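Local coordinates for tRNA (guanine-N(1)-)-methyltransferase (PDB 7KFF) that transfers a methyl group from S-adenosylmethionine to N1 of the guanine at position 37 of tRNA, giving m1G and S-adenosyl-L-homocysteine, at the S-adenosyl-L-homocysteine site. Sequence-based numbering; all coordinates share one arbitrary frame. Chains: chain A/B, tRNA (guanine-N(1)-)-methyltransferase.

The S-adenosyl-L-homocysteine site. Residues chain A 141-143, 167-171, 189-192, 194-199, 202; chain B 227-228, 235. With SAH (S-adenosyl-L-homocysteine), chain C.
N6, the exocyclic amine of the SAH adenine, is gripped by two backbone carbonyls: A:Tyr194 O at 2.8 Å, with N6 lying nearly along its C=O axis, and, through a weaker, bent bond, A:Gly192 O. This is the SAM pocket of the trefoil-knotted SPOUT fold typical of TrmD, and SAH is the product of methyl transfer. Backbone N-H groups also read N1 and N7: A:Ile191 N gives N1 a straight bond of 3.1 Å (166° at H), and A:Leu196 N hydrogen-bonds N7 at 3.0 Å. The purine is clamped flat between aliphatic groups. On one face A:Pro143 puts CD over the five-membered ring, 3.5 Å from its centroid; on the other A:Leu196 spreads lengthwise, CB over the five-membered ring and CD1 over the six-membered one, its CG turned anti to the carbonyl carbon (chi1 -54°). The ribose 2'-hydroxyl O2' donates to A:Pro141 O from above the carbonyl plane, and a water bridges both to A:Gly167 N. Chain B closes over the homocysteine end, so the complete site is built across the dimer interface, as is usual for TrmD. There B:Ser228 takes both carboxylate oxygens, N to O at 2.7 Å and OG to OXT at 2.7 Å, while B:Glu235 N donates to that OG, which helps to hold it turned toward OXT. The amino N meets OD2 of the poorly ordered B:Asp227 at 3.0 Å, from above the carboxylate plane; poorly ordered A:Glu170 adds a weak bond, and the two acids probably favour a charged ammonium.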
# COMPACT_ATOMS: atom_id res chain seq x y z
N PRO A 141 5.56 -8.45 5.80
CA PRO A 141 5.58 -7.02 5.48
C PRO A 141 6.57 -6.29 6.37
O PRO A 141 6.61 -6.47 7.59
CB PRO A 141 4.14 -6.59 5.73
CG PRO A 141 3.33 -7.83 5.55
CD PRO A 141 4.19 -8.94 6.08
N THR A 142 7.39 -5.44 5.74
CA THR A 142 8.30 -4.59 6.48
C THR A 142 8.74 -3.48 5.55
O THR A 142 8.97 -3.73 4.35
CB THR A 142 9.53 -5.34 6.99
OG1 THR A 142 10.53 -4.37 7.26
CG2 THR A 142 10.06 -6.35 6.02
N PRO A 143 8.88 -2.25 6.04
CA PRO A 143 9.34 -1.16 5.16
C PRO A 143 10.79 -1.35 4.73
O PRO A 143 11.26 -0.63 3.85
CB PRO A 143 9.18 0.09 6.02
CG PRO A 143 9.30 -0.42 7.43
CD PRO A 143 8.68 -1.79 7.43
N GLY A 167 3.59 -7.70 11.44
CA GLY A 167 4.28 -7.02 12.51
C GLY A 167 3.53 -5.81 13.03
O GLY A 167 2.69 -5.22 12.35
N ARG A 168 3.86 -5.45 14.26
CA ARG A 168 3.45 -4.23 14.93
C ARG A 168 4.68 -3.76 15.72
O ARG A 168 5.66 -4.49 15.86
CB ARG A 168 2.29 -4.52 15.89
CG ARG A 168 0.96 -4.83 15.20
CD ARG A 168 0.16 -3.58 14.97
NE ARG A 168 -0.85 -3.71 13.92
CZ ARG A 168 -1.72 -2.75 13.62
NH1 ARG A 168 -1.79 -1.64 14.34
NH2 ARG A 168 -2.52 -2.89 12.58
N TYR A 169 4.60 -2.52 16.23
CA TYR A 169 5.64 -1.99 17.11
C TYR A 169 6.92 -1.84 16.29
O TYR A 169 6.90 -1.24 15.21
CB TYR A 169 5.75 -2.83 18.38
CG TYR A 169 4.39 -3.18 18.94
CD1 TYR A 169 3.38 -2.22 19.07
CD2 TYR A 169 4.10 -4.49 19.30
CE1 TYR A 169 2.13 -2.56 19.58
CE2 TYR A 169 2.87 -4.83 19.83
CZ TYR A 169 1.88 -3.86 19.95
OH TYR A 169 0.65 -4.20 20.45
N GLU A 170 8.05 -2.33 16.80
CA GLU A 170 9.30 -2.24 16.03
C GLU A 170 9.42 -3.34 14.99
O GLU A 170 10.33 -3.31 14.16
CB GLU A 170 10.50 -2.31 16.97
CG GLU A 170 10.57 -1.15 17.96
CD GLU A 170 10.55 0.20 17.27
OE1 GLU A 170 9.60 0.98 17.52
OE2 GLU A 170 11.48 0.48 16.49
N GLY A 171 8.51 -4.30 15.02
CA GLY A 171 8.54 -5.43 14.12
C GLY A 171 8.77 -6.73 14.84
O GLY A 171 8.61 -6.83 16.06
N VAL A 189 8.81 -7.91 2.49
CA VAL A 189 8.24 -7.13 1.41
C VAL A 189 7.72 -5.79 1.93
O VAL A 189 6.94 -5.75 2.88
CB VAL A 189 7.13 -7.91 0.67
CG1 VAL A 189 6.10 -8.50 1.62
CG2 VAL A 189 6.45 -7.06 -0.39
N SER A 190 8.15 -4.72 1.28
CA SER A 190 7.63 -3.39 1.56
C SER A 190 6.61 -3.00 0.50
O SER A 190 6.84 -3.21 -0.70
CB SER A 190 8.75 -2.36 1.52
OG SER A 190 8.15 -1.08 1.70
N ILE A 191 5.49 -2.40 0.92
CA ILE A 191 4.53 -1.91 -0.08
C ILE A 191 4.85 -0.50 -0.59
O ILE A 191 4.21 -0.04 -1.54
CB ILE A 191 3.05 -2.06 0.36
CG1 ILE A 191 2.74 -1.19 1.58
CG2 ILE A 191 2.73 -3.53 0.57
CD1 ILE A 191 1.25 -0.95 1.77
N GLY A 192 5.84 0.17 -0.01
CA GLY A 192 6.24 1.48 -0.48
C GLY A 192 7.11 2.18 0.53
O GLY A 192 7.27 1.72 1.67
N TYR A 194 7.20 4.44 2.80
CA TYR A 194 6.44 5.18 3.80
C TYR A 194 6.23 4.22 4.95
O TYR A 194 6.42 3.00 4.80
CB TYR A 194 5.11 5.71 3.24
CG TYR A 194 4.38 4.74 2.37
CD1 TYR A 194 3.63 3.72 2.92
CD2 TYR A 194 4.44 4.83 0.99
CE1 TYR A 194 2.97 2.79 2.13
CE2 TYR A 194 3.76 3.94 0.18
CZ TYR A 194 3.03 2.92 0.76
OH TYR A 194 2.37 2.01 -0.00
N VAL A 195 5.90 4.76 6.12
CA VAL A 195 5.87 3.98 7.34
C VAL A 195 4.44 3.81 7.82
O VAL A 195 3.74 4.79 8.10
CB VAL A 195 6.76 4.60 8.43
CG1 VAL A 195 6.73 3.71 9.68
CG2 VAL A 195 8.19 4.85 7.92
N LEU A 196 4.01 2.55 7.91
CA LEU A 196 2.69 2.18 8.39
C LEU A 196 2.74 1.83 9.87
O LEU A 196 3.81 1.78 10.49
CB LEU A 196 2.19 0.95 7.63
CG LEU A 196 2.23 1.14 6.11
CD1 LEU A 196 1.93 -0.18 5.43
CD2 LEU A 196 1.30 2.26 5.67
N ILE A 197 1.57 1.54 10.44
CA ILE A 197 1.47 1.15 11.84
C ILE A 197 1.65 -0.36 12.02
O ILE A 197 2.24 -0.82 13.00
CB ILE A 197 0.12 1.62 12.43
CG1 ILE A 197 -0.08 3.13 12.28
CG2 ILE A 197 -0.00 1.19 13.90
CD1 ILE A 197 -1.50 3.61 12.47
N GLY A 198 1.12 -1.14 11.09
CA GLY A 198 1.19 -2.58 11.20
C GLY A 198 1.19 -3.22 9.83
O GLY A 198 0.89 -2.59 8.82
N GLY A 199 1.53 -4.50 9.82
CA GLY A 199 1.54 -5.25 8.58
C GLY A 199 0.19 -5.67 8.04
O GLY A 199 0.11 -6.04 6.86
N ALA A 202 -0.87 -4.02 4.84
CA ALA A 202 -0.06 -4.49 3.73
C ALA A 202 -0.52 -5.85 3.23
O ALA A 202 -0.43 -6.11 2.02
CB ALA A 202 1.40 -4.55 4.16
N ASP B 227 13.07 5.87 12.26
CA ASP B 227 12.29 4.91 11.48
C ASP B 227 12.95 4.70 10.12
O ASP B 227 13.89 5.40 9.77
CB ASP B 227 10.86 5.40 11.28
CG ASP B 227 9.94 5.04 12.45
OD1 ASP B 227 8.91 5.74 12.64
OD2 ASP B 227 10.25 4.07 13.18
N SER B 228 12.45 3.75 9.33
CA SER B 228 13.01 3.56 8.00
C SER B 228 12.81 4.82 7.17
O SER B 228 11.78 5.50 7.28
CB SER B 228 12.31 2.38 7.30
OG SER B 228 12.83 1.14 7.76
N GLU B 235 15.78 0.55 7.99
CA GLU B 235 16.13 0.11 9.33
C GLU B 235 16.67 -1.32 9.29
O GLU B 235 16.23 -2.15 8.49
CB GLU B 235 14.92 0.16 10.26
CG GLU B 235 14.59 1.54 10.81
CD GLU B 235 15.56 2.03 11.89
OE1 GLU B 235 15.82 3.25 11.94
OE2 GLU B 235 16.04 1.19 12.69
N SAH C . 10.80 1.08 13.24
CA SAH C . 10.31 0.43 12.05
CB SAH C . 8.80 0.58 12.06
CG SAH C . 8.02 -0.72 12.09
SD SAH C . 6.38 -0.23 11.59
C SAH C . 10.83 1.02 10.75
O SAH C . 10.60 2.19 10.45
OXT SAH C . 11.48 0.33 9.97
C5' SAH C . 5.50 -1.64 12.25
C4' SAH C . 5.14 -2.69 11.21
O4' SAH C . 4.28 -2.15 10.21
C3' SAH C . 6.30 -3.34 10.43
O3' SAH C . 6.97 -4.27 11.19
C2' SAH C . 5.54 -3.91 9.23
O2' SAH C . 4.87 -5.09 9.57
C1' SAH C . 4.52 -2.82 8.98
N9 SAH C . 4.97 -1.82 8.00
C8 SAH C . 5.29 -0.50 8.23
N7 SAH C . 5.58 0.09 7.06
C5 SAH C . 5.48 -0.84 6.08
C6 SAH C . 5.67 -0.80 4.71
N6 SAH C . 6.05 0.31 4.04
N1 SAH C . 5.46 -1.95 3.99
C2 SAH C . 5.06 -3.10 4.61
N3 SAH C . 4.86 -3.16 5.96
C4 SAH C . 5.07 -2.04 6.66
O HOH W 1 5.59 -8.12 9.46